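Local coordinates for protein CRISPR-associated endonuclease Cas1 (Thermotoga maritima, PDB 4XTK) that probably acts as a metal-dependent endonuclease on double-stranded DNA in CRISPR adaptive immunity, working as a homodimer that joins a Cas2 dimer, at residues 49-54 / 68-73; 143-146 / 150-153; 190-195 / 276-281; 207-212 / 226-231. All blocks are in the same frame, centred on the assembly; numbering follows the deposited sequence.

Contact 1. Residues 49-54 / 68-73; sequences GEVDLN and IHFFNR
Val51 and Leu53, two residues apart on strand 51-54 and both directed at strand 68-71, meet the rim of the Phe70 ring. Leu53 and Phe70 reach toward each other from opposite directions, and the leucine presents one methyl: CD2 lies 3.9 Å from Phe70 CZ, in the ring plane and at its edge. Val51 contributes its CG2, which stands 4.2 Å from Phe70 CE1, again near the ring plane. The two aliphatic groups therefore line up along the CE1-CZ border of the phenyl ring and neither stacks on a face. Phe70 reaches them because its CG lies beside the backbone N, anti to the carbonyl carbon (chi1 -65°), which carries the ring across although its CB does not start out in that direction. The backbones stay apart, the nearest CA atoms, those of Leu53 and Ile68, being 11.5 Å from each other, so only side chains span the gap. Lys55 of the second subunit adds a polar bridge at one end, its NZ bonding to both Gly49 O and Phe71 O. The Val51-Leu53-Phe70 cluster is part of the apolar filling between the two sheets of the N-terminal beta-sandwich domain. Strand 51-54, beside strand 17-21, continues its sheet into the second subunit through an antiparallel ladder, whereas strand 68-71 runs in the other sheet between strands 42-47 and 77-83.

Contact 2. Residues 143-146 / 150-153; sequences EEAS and ELMG
Ala145 is the residue on which this contact closes: its methyl group meets both Glu150 and Leu151 across the short connection between two consecutive helices. The Ala145 methyl sits over the flat face of the Glu150 carboxylate, with Glu150 CD 3.7 Å from Ala145 CB. OE1 of the same glutamate, 3.8 Å from Ala145 CB, is almost equally near, as expected when the methyl rests on the face of the group. Leu151, next in the helix, touches the same methyl with CD1 alone, 4.1 Å from Ala145 CB. Glu150 gets this far because it is stretched out, CG opposite the backbone N (chi1 -177°), and the chain stays extended through CD (chi2 178°). Glu150 itself is exposed, and the approach of its OE1 to the backbone N of Ser146, 4.1 Å, is too long for a bond. Glu150 lies in the first turn of its helix, where the helix dipole may ease the burden of its negative charge.

Further out, the chain gives up its helical course at Ala145, whose carbonyl O accepts a hydrogen bond from Arg111 NH2, which ties this carbonyl to helix 103-127. The contact thus joins the end of helix 136-144 to the start of helix 148-166, the helix that carries Glu155, a manganese ligand by similarity. Helix 148-166 lies against helix 103-127, whose Met107, Ala110 and Val114 pack on Leu151, and Arg111 of that helix ties down the end of helix 136-144.

Contact 3. Residues 190-195 / 276-281; sequences NTLISF and SLFVKN
Phe195 and Phe278 form an offset edge-to-face pair: the edge of the Phe195 ring is directed at the face of Phe278, with the centroids 5.3 Å apart and the planes inclined at 79°. The touching edge is the CD2-CE2 side of Phe195, and CD2 comes to 3.4 Å from Phe278 CD1, so the approach is shifted from the ring centre toward the CG-CD1 bond. The same phenylalanine also uses its edge against Val279, whose CG2 lies near the ring plane and 3.8 Å from Phe195 CZ. At a different part of the Phe278 ring, Leu192 brings its CD2 methyl to 3.9 Å from Phe278 CD2.

Leu192 and Phe195 are one helical turn apart, and Phe278 reaches to both of them. Phe195 and Phe278 each hold CG trans to the backbone N (chi1 -176° in Phe195), and the two side chains run antiparallel past each other, bridging helix axes that come no closer than 11.8 Å in these segments and cross at -46°. Helix 188-208 and helix 272-287 are thereby joined within the helical domain of Cas1, and helix 230-252 adds Val251 against Leu192 and Leu246 against Phe278. On a part of helix 188-208 that does not face Phe278, Ser194 OG bonds to Asn190 O at 2.9 Å; the backbone N of Ser194 reaches that oxygen from the opposite face of its plane.

Across the helix pair the chemistry is wholly apolar and aromatic. Its cohesion rests on dispersion and on the ring quadrupoles, which suit a T-shaped meeting, while the side chains of Ser194 and Asn190 bond to Arg180.

Contact 4. Residues 207-212 / 226-231; sequences LIYQTH and RRFSLN
Ile208 and Asn231 mark the closest approach of the two backbones, their CA atoms 7.4 Å apart, where a type I beta turn from Ile208 to Thr211 faces the start of helix 230-252 in the helical domain of Cas1. Ile208 reaches across with its outermost methyl: CD1 lies 3.9 Å from Leu230 CG and also rests on the first helical residues, 3.7 Å from the backbone N of Asn231. Its CG1 sits beside the backbone N (chi1 -69°), and the branch runs on extended, which delivers the methyl to that spot. Tyr209 makes the second touch with its hydroxyl, OH standing 3.3 Å from Phe228 CE1. These two aromatic side chains cross at about a right angle, and no stack results.

Around them, Pro215 packs on Ile208 and Phe228, Leu309 and Leu312 of helix 301-316 cover Ile208 and Leu230, and Asn88 of the second subunit reaches Phe228. The side chain of Asn231 is about 8 Å from that of His221, which probably binds manganese, as in relatives. Ser229 occupies the N-cap position without making a capping bond; its OG instead accepts from Arg226 NH1 and lies close to the plane of that guanidinium. In the turn, Ile208 O accepts from both N and OG1 of Thr211, and OG1, 2.6 Å from that carbonyl oxygen, lies in its plane on a lone pair.

How the contacts relate
Contacts 1 and 4 are buried, whereas contacts 2 and 3 are partly open to solvent. Contact 1 alone is made of strands, in the beta-sandwich; the other three belong to the helical part. The two parts meet where contacts 1 and 4 touch, Phe71 CE2 lying 3.6 Å from Gln210 CG, and both reach the second subunit. Contacts 3 and 4 share helix 188-208, with contact 4 nested in the loop contact 3 closes. Aliphatic groups meet a ring edge in contact 1, two rings pair in contact 3, an isoleucine methyl and a tyrosine hydroxyl do the touching in contact 4, and only contact 2 brings a charged group against its partner. Contacts 2 and 4 lie nearest the presumed metal site.

Contact 1. Residues 49-54 / 68-73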
# COMPACT_ATOMS: atom_id res chain seq x y z
N GLY E 49 13.36 12.92 5.63
CA GLY E 49 14.76 13.10 5.94
C GLY E 49 15.44 11.76 6.09
O GLY E 49 14.81 10.72 5.95
N GLU E 50 16.74 11.78 6.38
CA GLU E 50 17.43 10.55 6.72
C GLU E 50 17.33 10.37 8.24
O GLU E 50 17.90 11.15 8.99
CB GLU E 50 18.89 10.58 6.25
CG GLU E 50 19.05 10.63 4.74
CD GLU E 50 18.57 9.36 4.05
OE1 GLU E 50 18.52 8.30 4.71
OE2 GLU E 50 18.25 9.42 2.84
N VAL E 51 16.61 9.35 8.67
CA VAL E 51 16.37 9.17 10.10
C VAL E 51 16.88 7.84 10.63
O VAL E 51 16.90 6.83 9.92
CB VAL E 51 14.87 9.28 10.45
CG1 VAL E 51 14.35 10.67 10.15
CG2 VAL E 51 14.06 8.22 9.71
N ASP E 52 17.32 7.85 11.88
CA ASP E 52 17.60 6.62 12.62
C ASP E 52 16.46 6.36 13.60
O ASP E 52 15.90 7.29 14.17
CB ASP E 52 18.93 6.71 13.37
CG ASP E 52 20.11 6.94 12.45
OD1 ASP E 52 19.94 6.81 11.22
OD2 ASP E 52 21.21 7.24 12.96
N LEU E 53 16.13 5.09 13.78
CA LEU E 53 15.14 4.70 14.79
C LEU E 53 15.40 3.26 15.23
O LEU E 53 16.12 2.52 14.56
CB LEU E 53 13.71 4.88 14.26
CG LEU E 53 13.26 4.24 12.94
CD1 LEU E 53 12.75 2.82 13.15
CD2 LEU E 53 12.18 5.08 12.28
N ASN E 54 14.83 2.88 16.36
CA ASN E 54 14.90 1.50 16.81
C ASN E 54 13.51 0.89 16.99
O ASN E 54 12.50 1.55 16.74
CB ASN E 54 15.70 1.39 18.10
CG ASN E 54 15.24 2.35 19.18
OD1 ASN E 54 14.11 2.84 19.16
ND2 ASN E 54 16.12 2.62 20.13
N ILE E 68 3.88 5.33 10.30
CA ILE E 68 4.88 6.27 9.83
C ILE E 68 5.24 5.91 8.39
O ILE E 68 5.61 4.77 8.09
CB ILE E 68 6.13 6.27 10.76
CG1 ILE E 68 7.23 7.16 10.21
CG2 ILE E 68 6.66 4.86 10.99
CD1 ILE E 68 8.35 7.37 11.21
N HIS E 69 5.09 6.90 7.51
CA HIS E 69 5.37 6.73 6.09
C HIS E 69 6.77 7.23 5.74
O HIS E 69 7.21 8.27 6.24
CB HIS E 69 4.34 7.48 5.23
CG HIS E 69 2.92 7.17 5.58
ND1 HIS E 69 2.32 5.97 5.28
CD2 HIS E 69 1.97 7.92 6.18
CE1 HIS E 69 1.07 5.98 5.69
NE2 HIS E 69 0.83 7.16 6.24
N PHE E 70 7.46 6.50 4.88
CA PHE E 70 8.83 6.85 4.51
C PHE E 70 8.94 7.26 3.04
O PHE E 70 8.37 6.62 2.15
CB PHE E 70 9.77 5.67 4.81
CG PHE E 70 9.89 5.35 6.27
CD1 PHE E 70 10.81 6.01 7.06
CD2 PHE E 70 9.08 4.39 6.85
CE1 PHE E 70 10.92 5.72 8.41
CE2 PHE E 70 9.18 4.10 8.20
CZ PHE E 70 10.10 4.76 8.98
N PHE E 71 9.68 8.34 2.79
CA PHE E 71 9.92 8.84 1.44
C PHE E 71 11.41 9.08 1.21
O PHE E 71 12.14 9.42 2.14
CB PHE E 71 9.13 10.12 1.18
CG PHE E 71 7.65 9.97 1.38
CD1 PHE E 71 7.08 10.08 2.64
CD2 PHE E 71 6.82 9.73 0.29
CE1 PHE E 71 5.72 9.94 2.82
CE2 PHE E 71 5.45 9.59 0.46
CZ PHE E 71 4.91 9.70 1.73
N ASN E 72 11.87 8.91 -0.02
CA ASN E 72 13.28 9.08 -0.32
C ASN E 72 13.65 10.53 -0.64
O ASN E 72 12.84 11.44 -0.43
CB ASN E 72 13.71 8.15 -1.47
CG ASN E 72 13.07 8.52 -2.81
OD1 ASN E 72 12.57 9.63 -3.01
ND2 ASN E 72 13.12 7.58 -3.75
N ARG E 73 14.87 10.72 -1.14
CA ARG E 73 15.40 12.03 -1.49
C ARG E 73 14.42 12.84 -2.35
O ARG E 73 13.97 13.91 -1.94
CB ARG E 73 16.74 11.89 -2.22

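Contact 2. Residues 143-146 / 150-153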
# COMPACT_ATOMS: atom_id res chain seq x y z
N GLU E 143 -19.00 18.83 -23.27
CA GLU E 143 -20.22 19.07 -22.50
C GLU E 143 -21.38 18.17 -22.95
O GLU E 143 -22.18 17.73 -22.13
CB GLU E 143 -20.63 20.54 -22.59
CG GLU E 143 -19.59 21.50 -22.04
CD GLU E 143 -20.04 22.95 -22.08
OE1 GLU E 143 -20.42 23.42 -23.18
OE2 GLU E 143 -20.01 23.61 -21.02
N GLU E 144 -21.46 17.90 -24.26
CA GLU E 144 -22.54 17.08 -24.81
C GLU E 144 -22.27 15.58 -24.77
O GLU E 144 -23.19 14.77 -24.93
CB GLU E 144 -22.84 17.47 -26.26
CG GLU E 144 -22.86 18.96 -26.52
CD GLU E 144 -22.81 19.29 -28.00
OE1 GLU E 144 -23.78 19.88 -28.51
OE2 GLU E 144 -21.81 18.93 -28.66
N ALA E 145 -21.02 15.19 -24.56
CA ALA E 145 -20.74 13.78 -24.34
C ALA E 145 -21.44 13.24 -23.09
O ALA E 145 -21.34 13.83 -22.00
CB ALA E 145 -19.22 13.55 -24.24
N SER E 146 -22.20 12.16 -23.28
CA SER E 146 -22.78 11.36 -22.19
C SER E 146 -22.01 10.05 -21.85
O SER E 146 -22.46 9.30 -20.98
CB SER E 146 -24.27 11.07 -22.49
OG SER E 146 -24.47 10.60 -23.82
N GLU E 150 -16.03 8.45 -24.89
CA GLU E 150 -16.14 9.55 -25.84
C GLU E 150 -15.34 10.75 -25.32
O GLU E 150 -14.69 11.45 -26.09
CB GLU E 150 -17.62 9.92 -26.03
CG GLU E 150 -17.89 11.01 -27.05
CD GLU E 150 -19.38 11.28 -27.22
OE1 GLU E 150 -20.19 10.63 -26.53
OE2 GLU E 150 -19.73 12.15 -28.05
N LEU E 151 -15.37 10.94 -24.01
CA LEU E 151 -14.77 12.10 -23.36
C LEU E 151 -13.24 12.09 -23.44
O LEU E 151 -12.62 13.12 -23.65
CB LEU E 151 -15.23 12.16 -21.90
CG LEU E 151 -15.19 13.52 -21.20
CD1 LEU E 151 -15.91 14.58 -22.01
CD2 LEU E 151 -15.79 13.40 -19.80
N MET E 152 -12.63 10.92 -23.25
CA MET E 152 -11.18 10.79 -23.40
C MET E 152 -10.75 11.05 -24.84
O MET E 152 -9.70 11.63 -25.09
CB MET E 152 -10.71 9.39 -22.96
CG MET E 152 -9.24 9.11 -23.26
SD MET E 152 -8.08 10.19 -22.39
CE MET E 152 -8.23 9.50 -20.78
N GLY E 153 -11.58 10.62 -25.79
CA GLY E 153 -11.29 10.84 -27.19
C GLY E 153 -11.30 12.31 -27.54
O GLY E 153 -10.41 12.80 -28.24

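Contact 3. Residues 190-195 / 276-281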
# COMPACT_ATOMS: atom_id res chain seq x y z
N ASN E 190 8.64 15.80 -30.09
CA ASN E 190 7.90 14.74 -29.44
C ASN E 190 8.76 13.93 -28.47
O ASN E 190 8.25 13.36 -27.50
CB ASN E 190 7.25 13.81 -30.47
CG ASN E 190 6.04 14.45 -31.13
OD1 ASN E 190 5.02 14.68 -30.48
ND2 ASN E 190 6.14 14.71 -32.42
N THR E 191 10.06 13.89 -28.71
CA THR E 191 10.98 13.26 -27.76
C THR E 191 10.99 14.05 -26.45
O THR E 191 11.05 13.46 -25.37
CB THR E 191 12.41 13.19 -28.32
OG1 THR E 191 12.41 12.38 -29.50
CG2 THR E 191 13.36 12.59 -27.29
N LEU E 192 10.92 15.37 -26.57
CA LEU E 192 10.89 16.24 -25.40
C LEU E 192 9.56 16.17 -24.67
O LEU E 192 9.52 15.97 -23.45
CB LEU E 192 11.20 17.68 -25.81
CG LEU E 192 12.65 17.95 -26.19
CD1 LEU E 192 12.78 19.33 -26.80
CD2 LEU E 192 13.57 17.80 -24.99
N ILE E 193 8.46 16.33 -25.41
CA ILE E 193 7.13 16.28 -24.83
C ILE E 193 6.91 14.95 -24.10
O ILE E 193 6.42 14.93 -22.97
CB ILE E 193 6.03 16.48 -25.89
CG1 ILE E 193 6.22 17.82 -26.62
CG2 ILE E 193 4.65 16.41 -25.26
CD1 ILE E 193 6.15 19.02 -25.71
N SER E 194 7.29 13.85 -24.75
CA SER E 194 7.17 12.54 -24.13
C SER E 194 7.98 12.46 -22.85
O SER E 194 7.49 11.96 -21.83
CB SER E 194 7.62 11.44 -25.09
OG SER E 194 6.69 11.29 -26.15
N PHE E 195 9.20 12.98 -22.90
CA PHE E 195 10.07 12.95 -21.73
C PHE E 195 9.50 13.80 -20.60
O PHE E 195 9.42 13.34 -19.46
CB PHE E 195 11.47 13.42 -22.09
CG PHE E 195 12.44 13.34 -20.96
CD1 PHE E 195 12.93 12.11 -20.54
CD2 PHE E 195 12.85 14.48 -20.29
CE1 PHE E 195 13.82 12.02 -19.47
CE2 PHE E 195 13.74 14.40 -19.23
CZ PHE E 195 14.22 13.17 -18.82
N SER E 276 19.67 15.63 -18.30
CA SER E 276 19.99 16.34 -17.06
C SER E 276 19.53 17.79 -17.14
O SER E 276 18.88 18.28 -16.21
CB SER E 276 21.50 16.28 -16.77
OG SER E 276 22.24 16.88 -17.81
N LEU E 277 19.84 18.46 -18.24
CA LEU E 277 19.41 19.84 -18.43
C LEU E 277 17.89 19.95 -18.33
O LEU E 277 17.36 20.87 -17.70
CB LEU E 277 19.88 20.38 -19.78
CG LEU E 277 19.62 21.87 -20.01
CD1 LEU E 277 20.86 22.56 -20.57
CD2 LEU E 277 18.43 22.09 -20.93
N PHE E 278 17.18 19.00 -18.93
CA PHE E 278 15.73 19.03 -18.90
C PHE E 278 15.21 18.79 -17.48
O PHE E 278 14.29 19.48 -17.02
CB PHE E 278 15.14 17.99 -19.86
CG PHE E 278 13.68 18.19 -20.13
CD1 PHE E 278 12.74 17.75 -19.22
CD2 PHE E 278 13.25 18.84 -21.26
CE1 PHE E 278 11.40 17.94 -19.44
CE2 PHE E 278 11.91 19.04 -21.50
CZ PHE E 278 10.99 18.59 -20.59
N VAL E 279 15.80 17.82 -16.79
CA VAL E 279 15.35 17.44 -15.46
C VAL E 279 15.55 18.57 -14.45
O VAL E 279 14.65 18.88 -13.67
CB VAL E 279 16.06 16.16 -14.99
CG1 VAL E 279 15.90 15.96 -13.49
CG2 VAL E 279 15.53 14.95 -15.75
N LYS E 280 16.73 19.20 -14.49
CA LYS E 280 17.01 20.34 -13.62
C LYS E 280 16.03 21.49 -13.85
O LYS E 280 15.49 22.04 -12.90
CB LYS E 280 18.44 20.84 -13.83
CG LYS E 280 19.52 19.92 -13.29
CD LYS E 280 20.91 20.48 -13.55
CE LYS E 280 21.94 19.95 -12.56
NZ LYS E 280 22.37 18.56 -12.91
N ASN E 281 15.81 21.84 -15.11
CA ASN E 281 14.86 22.89 -15.46
C ASN E 281 13.45 22.51 -15.05
O ASN E 281 12.68 23.36 -14.60
CB ASN E 281 14.89 23.18 -16.96
CG ASN E 281 16.09 23.99 -17.36
OD1 ASN E 281 16.06 25.22 -17.33
ND2 ASN E 281 17.17 23.31 -17.75

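Contact 4. Residues 207-212 / 226-231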
# COMPACT_ATOMS: atom_id res chain seq x y z
N LEU E 207 3.12 12.44 -5.44
CA LEU E 207 2.29 13.32 -4.63
C LEU E 207 1.00 12.63 -4.19
O LEU E 207 0.49 12.89 -3.10
CB LEU E 207 1.98 14.62 -5.38
CG LEU E 207 3.18 15.57 -5.52
CD1 LEU E 207 2.79 16.86 -6.23
CD2 LEU E 207 3.83 15.88 -4.16
N ILE E 208 0.47 11.76 -5.04
CA ILE E 208 -0.72 10.99 -4.69
C ILE E 208 -0.41 10.06 -3.52
O ILE E 208 -1.21 9.91 -2.59
CB ILE E 208 -1.25 10.17 -5.89
CG1 ILE E 208 -1.82 11.11 -6.97
CG2 ILE E 208 -2.34 9.20 -5.45
CD1 ILE E 208 -2.25 10.38 -8.26
N TYR E 209 0.78 9.45 -3.54
CA TYR E 209 1.22 8.60 -2.44
C TYR E 209 1.33 9.37 -1.13
O TYR E 209 1.42 8.77 -0.06
CB TYR E 209 2.57 7.95 -2.77
CG TYR E 209 2.50 6.71 -3.63
CD1 TYR E 209 1.58 5.70 -3.37
CD2 TYR E 209 3.38 6.54 -4.71
CE1 TYR E 209 1.53 4.57 -4.15
CE2 TYR E 209 3.34 5.41 -5.50
CZ TYR E 209 2.41 4.43 -5.22
OH TYR E 209 2.37 3.30 -6.01
N GLN E 210 1.35 10.69 -1.21
CA GLN E 210 1.38 11.51 -0.00
C GLN E 210 -0.03 11.90 0.42
O GLN E 210 -0.21 12.69 1.33
CB GLN E 210 2.24 12.77 -0.21
CG GLN E 210 3.66 12.46 -0.67
CD GLN E 210 4.50 13.71 -0.89
OE1 GLN E 210 4.06 14.83 -0.61
NE2 GLN E 210 5.70 13.52 -1.42
N THR E 211 -1.02 11.34 -0.27
CA THR E 211 -2.43 11.58 0.06
C THR E 211 -3.16 10.32 0.50
O THR E 211 -2.56 9.26 0.71
CB THR E 211 -3.23 12.17 -1.12
OG1 THR E 211 -3.43 11.15 -2.12
CG2 THR E 211 -2.52 13.37 -1.72
N HIS E 212 -4.48 10.45 0.66
CA HIS E 212 -5.34 9.33 1.02
C HIS E 212 -5.92 8.67 -0.22
O HIS E 212 -6.75 7.75 -0.12
CB HIS E 212 -6.47 9.80 1.94
CG HIS E 212 -6.00 10.30 3.27
ND1 HIS E 212 -6.60 11.37 3.90
CD2 HIS E 212 -5.01 9.88 4.08
CE1 HIS E 212 -5.98 11.60 5.05
NE2 HIS E 212 -5.02 10.71 5.18
N ARG E 226 -3.42 -1.39 -16.67
CA ARG E 226 -2.37 -0.40 -16.52
C ARG E 226 -2.04 -0.19 -15.04
O ARG E 226 -2.92 -0.30 -14.18
CB ARG E 226 -2.83 0.90 -17.19
CG ARG E 226 -2.08 2.14 -16.83
CD ARG E 226 -2.97 3.35 -17.04
NE ARG E 226 -3.52 3.43 -18.38
CZ ARG E 226 -4.75 3.84 -18.65
NH1 ARG E 226 -5.57 4.19 -17.67
NH2 ARG E 226 -5.17 3.90 -19.91
N ARG E 227 -0.77 0.08 -14.73
CA ARG E 227 -0.35 0.19 -13.34
C ARG E 227 -0.99 1.37 -12.60
O ARG E 227 -1.50 1.21 -11.49
CB ARG E 227 1.18 0.28 -13.24
CG ARG E 227 1.91 -0.93 -13.81
CD ARG E 227 3.41 -0.89 -13.53
NE ARG E 227 3.93 0.47 -13.51
CZ ARG E 227 4.19 1.20 -14.60
NH1 ARG E 227 3.95 0.71 -15.81
NH2 ARG E 227 4.67 2.43 -14.47
N PHE E 228 -0.96 2.56 -13.21
CA PHE E 228 -1.49 3.76 -12.56
C PHE E 228 -2.29 4.59 -13.55
O PHE E 228 -1.88 4.78 -14.69
CB PHE E 228 -0.36 4.60 -11.95
CG PHE E 228 0.56 3.82 -11.04
CD1 PHE E 228 0.13 3.42 -9.78
CD2 PHE E 228 1.85 3.50 -11.44
CE1 PHE E 228 0.97 2.70 -8.93
CE2 PHE E 228 2.69 2.79 -10.60
CZ PHE E 228 2.25 2.38 -9.34
N SER E 229 -3.42 5.12 -13.09
CA SER E 229 -4.40 5.82 -13.91
C SER E 229 -4.63 7.24 -13.41
O SER E 229 -4.57 8.21 -14.18
CB SER E 229 -5.74 5.06 -13.96
OG SER E 229 -5.63 3.90 -14.76
N LEU E 230 -5.00 7.35 -12.14
CA LEU E 230 -5.27 8.63 -11.50
C LEU E 230 -4.19 9.69 -11.75
O LEU E 230 -4.51 10.87 -11.93
CB LEU E 230 -5.47 8.42 -9.99
CG LEU E 230 -5.93 9.69 -9.27
CD1 LEU E 230 -7.22 10.20 -9.88
CD2 LEU E 230 -6.07 9.46 -7.76
N ASN E 231 -2.92 9.29 -11.75
CA ASN E 231 -1.85 10.26 -12.01
C ASN E 231 -1.93 10.80 -13.44
O ASN E 231 -1.67 11.98 -13.67
CB ASN E 231 -0.47 9.63 -11.77
CG ASN E 231 -0.21 8.47 -12.68
OD1 ASN E 231 -1.11 7.70 -12.99
ND2 ASN E 231 1.04 8.34 -13.13